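Long-range contact in diol-dehydratase (Roseburia inulinivorans, PDB 5I2A), which probably dehydrates 1,2-propanediol as a B12-independent diol dehydratase of the glycyl radical enzyme family: residues His21-Ala34 / Thr79-Phe91. Residues are numbered along the deposited sequence; the frame is centred on the assembly and turned at random. Where two conformers were deposited one is given.
Sequences HLYAKMPEIEAARA and TIAPRGCQTYPEF
E30 OE1 illustrates how one acidic side chain can fix a loop: it receives I80 N at 2.9 Å on its syn lone pair and a water that also binds Q86 NE2, while E30 OE2 takes the backbone N-H of A81 at 2.8 Å, almost straight at 174°. The link between helices 14-22 and 32-43, in the pyruvate formate lyase-like region, runs beside the loop 79-91, bridged once as in a beta-sheet at I29 and C85, where E30 N reaches C85 O at 2.8 Å. The type II turn from A81 to G84 presents R83 to Y23; in the conformer given, R83 CD lies over the Y23 ring, though a second conformer leaves this contact less certain. At the far end R33, with CG anti to the backbone N (chi1 -170°) and an extended chain, forms an end-on salt bridge with E90, R33 NH2 to E90 OE1 at 2.7 Å and R33 NH1 to E90 OE2 at 3.0 Å, the two planes nearly coplanar. R33 NH1 also donates to T87 O, on a lone pair. Y88 lies over one guanidinium face, and R33 NE turns to the carbonyl of I278. A methionine in place of R33 would probably leave the E90 carboxylate without its mate and T87 O without the NH1 donor. Q86, bent at chi2 (-67°), brings OE1 to 3.0 Å from R33 N, which approaches from above the amide's carbonyl plane.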
loop_
_atom_site.group_PDB
_atom_site.type_symbol
_atom_site.label_atom_id
_atom_site.label_comp_id
_atom_site.label_asym_id
_atom_site.label_seq_id
_atom_site.Cartn_x
_atom_site.Cartn_y
_atom_site.Cartn_z
ATOM N N HIS A 21 45.501 -5.136 6.153
ATOM C CA HIS A 21 44.856 -5.589 4.930
ATOM C C HIS A 21 43.601 -4.753 4.610
ATOM O O HIS A 21 43.385 -4.393 3.458
ATOM C CB HIS A 21 44.499 -7.067 5.022
ATOM C CG HIS A 21 43.861 -7.607 3.780
ATOM N ND1 HIS A 21 44.534 -7.709 2.581
ATOM C CD2 HIS A 21 42.601 -8.050 3.544
ATOM C CE1 HIS A 21 43.724 -8.212 1.665
ATOM N NE2 HIS A 21 42.544 -8.424 2.222
ATOM N N LEU A 22 42.791 -4.429 5.617
ATOM C CA LEU A 22 41.598 -3.597 5.374
ATOM C C LEU A 22 41.974 -2.305 4.685
ATOM O O LEU A 22 41.260 -1.830 3.820
ATOM C CB LEU A 22 40.854 -3.247 6.677
ATOM C CG LEU A 22 40.144 -4.369 7.431
ATOM C CD1 LEU A 22 39.168 -3.776 8.462
ATOM C CD2 LEU A 22 39.420 -5.319 6.477
ATOM N N TYR A 23 43.109 -1.740 5.072
ATOM C CA TYR A 23 43.434 -0.394 4.636
ATOM C C TYR A 23 44.500 -0.323 3.529
ATOM O O TYR A 23 44.946 0.755 3.189
ATOM C CB TYR A 23 43.877 0.438 5.847
ATOM C CG TYR A 23 42.725 0.820 6.768
ATOM C CD1 TYR A 23 42.279 -0.043 7.770
ATOM C CD2 TYR A 23 42.073 2.040 6.621
ATOM C CE1 TYR A 23 41.207 0.313 8.611
ATOM C CE2 TYR A 23 41.013 2.395 7.449
ATOM C CZ TYR A 23 40.584 1.535 8.437
ATOM O OH TYR A 23 39.527 1.911 9.249
ATOM N N ALA A 24 44.866 -1.462 2.951
ATOM C CA ALA A 24 45.927 -1.493 1.941
ATOM C C ALA A 24 45.548 -0.688 0.701
ATOM O O ALA A 24 46.414 -0.098 0.061
ATOM C CB ALA A 24 46.263 -2.930 1.563
ATOM N N LYS A 25 44.255 -0.650 0.380
ATOM C CA LYS A 25 43.762 0.138 -0.750
ATOM C C LYS A 25 42.557 1.006 -0.368
ATOM O O LYS A 25 41.939 0.790 0.672
ATOM C CB LYS A 25 43.370 -0.776 -1.916
ATOM C CG LYS A 25 44.487 -1.655 -2.452
ATOM C CD LYS A 25 43.934 -2.646 -3.487
ATOM C CE LYS A 25 45.032 -3.505 -4.110
ATOM N NZ LYS A 25 44.476 -4.514 -5.064
ATOM N N MET A 26 42.258 1.989 -1.215
ATOM C CA MET A 26 41.034 2.786 -1.137
ATOM C C MET A 26 39.783 1.935 -1.038
ATOM O O MET A 26 39.707 0.886 -1.669
ATOM C CB MET A 26 40.870 3.659 -2.382
ATOM C CG MET A 26 41.527 4.978 -2.347
ATOM S SD MET A 26 40.708 5.980 -3.585
ATOM C CE MET A 26 39.228 6.401 -2.711
ATOM N N PRO A 27 38.793 2.403 -0.271
ATOM C CA PRO A 27 37.457 1.814 -0.395
ATOM C C PRO A 27 36.968 1.882 -1.839
ATOM O O PRO A 27 37.227 2.869 -2.533
ATOM C CB PRO A 27 36.599 2.694 0.519
ATOM C CG PRO A 27 37.557 3.216 1.533
ATOM C CD PRO A 27 38.826 3.471 0.744
ATOM N N GLU A 28 36.300 0.830 -2.287
ATOM C CA GLU A 28 35.823 0.756 -3.662
ATOM C C GLU A 28 34.329 0.449 -3.745
ATOM O O GLU A 28 33.833 -0.397 -3.024
ATOM C CB GLU A 28 36.604 -0.311 -4.446
ATOM C CG GLU A 28 36.051 -0.574 -5.848
ATOM C CD GLU A 28 36.899 -1.567 -6.654
ATOM O OE1 GLU A 28 37.778 -2.209 -6.056
ATOM O OE2 GLU A 28 36.686 -1.691 -7.881
ATOM N N ILE A 29 33.638 1.133 -4.649
ATOM C CA ILE A 29 32.235 0.855 -4.966
ATOM C C ILE A 29 32.103 -0.341 -5.929
ATOM O O ILE A 29 32.759 -0.378 -6.977
ATOM C CB ILE A 29 31.565 2.101 -5.593
ATOM C CG1 ILE A 29 31.543 3.247 -4.593
ATOM C CG2 ILE A 29 30.158 1.780 -6.111
ATOM C CD1 ILE A 29 31.321 4.615 -5.222
ATOM N N GLU A 30 31.259 -1.308 -5.574
ATOM C CA GLU A 30 31.033 -2.488 -6.410
ATOM C C GLU A 30 29.579 -2.584 -6.910
ATOM O O GLU A 30 28.645 -2.127 -6.248
ATOM C CB GLU A 30 31.437 -3.754 -5.649
ATOM C CG GLU A 30 32.931 -3.724 -5.313
ATOM C CD GLU A 30 33.477 -4.947 -4.594
ATOM O OE1 GLU A 30 32.743 -5.926 -4.316
ATOM O OE2 GLU A 30 34.689 -4.908 -4.300
ATOM N N ALA A 31 29.407 -3.191 -8.080
ATOM C CA ALA A 31 28.141 -3.149 -8.807
ATOM C C ALA A 31 27.289 -4.403 -8.655
ATOM O O ALA A 31 26.142 -4.410 -9.084
ATOM C CB ALA A 31 28.408 -2.897 -10.284
ATOM N N ALA A 32 27.840 -5.458 -8.060
ATOM C CA ALA A 32 27.152 -6.745 -8.048
ATOM C C ALA A 32 25.752 -6.696 -7.390
ATOM O O ALA A 32 24.820 -7.286 -7.915
ATOM C CB ALA A 32 28.004 -7.788 -7.364
ATOM N N ARG A 33 25.609 -6.024 -6.251
ATOM C CA ARG A 33 24.299 -5.979 -5.586
ATOM C C ARG A 33 23.244 -5.341 -6.488
ATOM O O ARG A 33 22.127 -5.838 -6.595
ATOM C CB ARG A 33 24.352 -5.211 -4.257
ATOM C CG ARG A 33 23.063 -5.361 -3.429
ATOM C CD ARG A 33 23.077 -4.543 -2.125
ATOM N NE ARG A 33 21.797 -4.665 -1.428
ATOM C CZ ARG A 33 20.685 -4.025 -1.789
ATOM N NH1 ARG A 33 20.698 -3.192 -2.820
ATOM N NH2 ARG A 33 19.563 -4.195 -1.094
ATOM N N ALA A 34 23.611 -4.234 -7.117
ATOM C CA ALA A 34 22.673 -3.499 -7.953
ATOM C C ALA A 34 22.234 -4.372 -9.120
ATOM O O ALA A 34 21.064 -4.391 -9.482
ATOM C CB ALA A 34 23.294 -2.207 -8.444
ATOM N N THR A 79 31.812 -6.947 0.153
ATOM C CA THR A 79 32.497 -6.585 -1.082
ATOM C C THR A 79 33.830 -7.333 -1.227
ATOM O O THR A 79 34.425 -7.757 -0.249
ATOM C CB THR A 79 32.784 -5.085 -1.153
ATOM O OG1 THR A 79 33.451 -4.692 0.045
ATOM C CG2 THR A 79 31.483 -4.287 -1.288
ATOM N N ILE A 80 34.305 -7.480 -2.454
ATOM C CA ILE A 80 35.606 -8.086 -2.658
ATOM C C ILE A 80 36.671 -7.138 -2.109
ATOM O O ILE A 80 37.536 -7.554 -1.347
ATOM C CB ILE A 80 35.854 -8.405 -4.121
ATOM C CG1 ILE A 80 34.818 -9.427 -4.595
ATOM C CG2 ILE A 80 37.283 -8.952 -4.325
ATOM C CD1 ILE A 80 34.746 -10.672 -3.685
ATOM N N ALA A 81 36.579 -5.858 -2.454
ATOM C CA ALA A 81 37.497 -4.865 -1.901
ATOM C C ALA A 81 37.197 -4.611 -0.429
ATOM O O ALA A 81 36.074 -4.293 -0.082
ATOM C CB ALA A 81 37.419 -3.575 -2.678
ATOM N N PRO A 82 38.210 -4.748 0.443
ATOM C CA PRO A 82 38.009 -4.422 1.858
ATOM C C PRO A 82 37.554 -2.973 2.046
ATOM O O PRO A 82 38.007 -2.097 1.317
ATOM C CB PRO A 82 39.390 -4.652 2.476
ATOM C CG PRO A 82 40.088 -5.622 1.506
ATOM C CD PRO A 82 39.587 -5.189 0.155
ATOM N N ARG A 83 36.645 -2.755 2.995
ATOM C CA ARG A 83 36.082 -1.425 3.268
ATOM C C ARG A 83 35.356 -0.835 2.062
ATOM O O ARG A 83 35.145 0.370 1.987
ATOM C CB ARG A 83 37.166 -0.459 3.751
ATOM C CG ARG A 83 37.800 -0.900 5.076
ATOM C CD ARG A 83 38.850 0.075 5.565
ATOM N NE ARG A 83 38.287 1.346 5.991
ATOM C CZ ARG A 83 38.582 2.522 5.443
ATOM N NH1 ARG A 83 39.449 2.595 4.433
ATOM N NH2 ARG A 83 38.018 3.630 5.924
ATOM N N GLY A 84 34.974 -1.694 1.125
ATOM C CA GLY A 84 34.246 -1.265 -0.045
ATOM C C GLY A 84 32.762 -1.183 0.267
ATOM O O GLY A 84 32.350 -1.408 1.408
ATOM N N CYS A 85 31.955 -0.840 -0.731
ATOM C CA CYS A 85 30.513 -0.894 -0.548
ATOM C C CYS A 85 29.802 -1.366 -1.804
ATOM O O CYS A 85 30.282 -1.173 -2.925
ATOM C CB CYS A 85 29.966 0.472 -0.122
ATOM S SG CYS A 85 30.048 1.747 -1.416
ATOM N N GLN A 86 28.664 -2.011 -1.593
ATOM C CA GLN A 86 27.687 -2.233 -2.652
ATOM C C GLN A 86 26.849 -0.970 -2.808
ATOM O O GLN A 86 27.053 -0.006 -2.070
ATOM C CB GLN A 86 26.802 -3.431 -2.330
ATOM C CG GLN A 86 27.558 -4.766 -2.219
ATOM C CD GLN A 86 28.147 -5.240 -3.546
ATOM O OE1 GLN A 86 27.762 -4.768 -4.612
ATOM N NE2 GLN A 86 29.087 -6.188 -3.477
ATOM N N THR A 87 25.913 -0.980 -3.757
ATOM C CA THR A 87 24.996 0.138 -3.954
ATOM C C THR A 87 23.540 -0.311 -3.800
ATOM O O THR A 87 23.238 -1.497 -3.840
ATOM C CB THR A 87 25.171 0.806 -5.339
ATOM O OG1 THR A 87 24.797 -0.110 -6.373
ATOM C CG2 THR A 87 26.626 1.243 -5.549
ATOM N N TYR A 88 22.658 0.655 -3.580
ATOM C CA TYR A 88 21.291 0.377 -3.159
ATOM C C TYR A 88 20.322 1.244 -3.979
ATOM O O TYR A 88 19.711 2.188 -3.467
ATOM C CB TYR A 88 21.152 0.612 -1.630
ATOM C CG TYR A 88 22.057 -0.317 -0.831
ATOM C CD1 TYR A 88 23.433 -0.107 -0.789
ATOM C CD2 TYR A 88 21.543 -1.418 -0.142
ATOM C CE1 TYR A 88 24.273 -0.966 -0.114
ATOM C CE2 TYR A 88 22.375 -2.282 0.558
ATOM C CZ TYR A 88 23.748 -2.043 0.567
ATOM O OH TYR A 88 24.606 -2.872 1.228
ATOM N N PRO A 89 20.189 0.926 -5.275
ATOM C CA PRO A 89 19.378 1.757 -6.169
ATOM C C PRO A 89 17.888 1.749 -5.822
ATOM O O PRO A 89 17.167 2.610 -6.321
ATOM C CB PRO A 89 19.611 1.122 -7.549
ATOM C CG PRO A 89 19.919 -0.299 -7.257
ATOM C CD PRO A 89 20.735 -0.253 -5.968
ATOM N N GLU A 90 17.436 0.809 -4.995
ATOM C CA GLU A 90 16.030 0.787 -4.582
ATOM C C GLU A 90 15.676 2.060 -3.796
ATOM O O GLU A 90 14.516 2.452 -3.730
ATOM C CB GLU A 90 15.709 -0.465 -3.749
ATOM C CG GLU A 90 16.377 -0.535 -2.373
ATOM C CD GLU A 90 17.677 -1.352 -2.369
ATOM O OE1 GLU A 90 17.923 -2.090 -1.396
ATOM O OE2 GLU A 90 18.450 -1.250 -3.338
ATOM N N PHE A 91 16.677 2.703 -3.203
ATOM C CA PHE A 91 16.431 3.937 -2.453
ATOM C C PHE A 91 16.739 5.155 -3.314
ATOM O O PHE A 91 15.895 6.023 -3.463
ATOM C CB PHE A 91 17.246 3.966 -1.154
ATOM C CG PHE A 91 16.976 2.788 -0.256
ATOM C CD1 PHE A 91 15.731 2.618 0.328
ATOM C CD2 PHE A 91 17.957 1.835 -0.020
ATOM C CE1 PHE A 91 15.461 1.510 1.139
ATOM C CE2 PHE A 91 17.705 0.737 0.792
ATOM C CZ PHE A 91 16.464 0.570 1.373
HETATM O O HOH W 1 40.391 0.650 2.724
HETATM O O HOH W 2 38.005 4.064 8.862
HETATM O O HOH W 3 39.947 -1.676 -0.480
HETATM O O HOH W 4 25.909 -2.599 -6.240
HETATM O O HOH W 5 31.046 -7.591 -5.269
#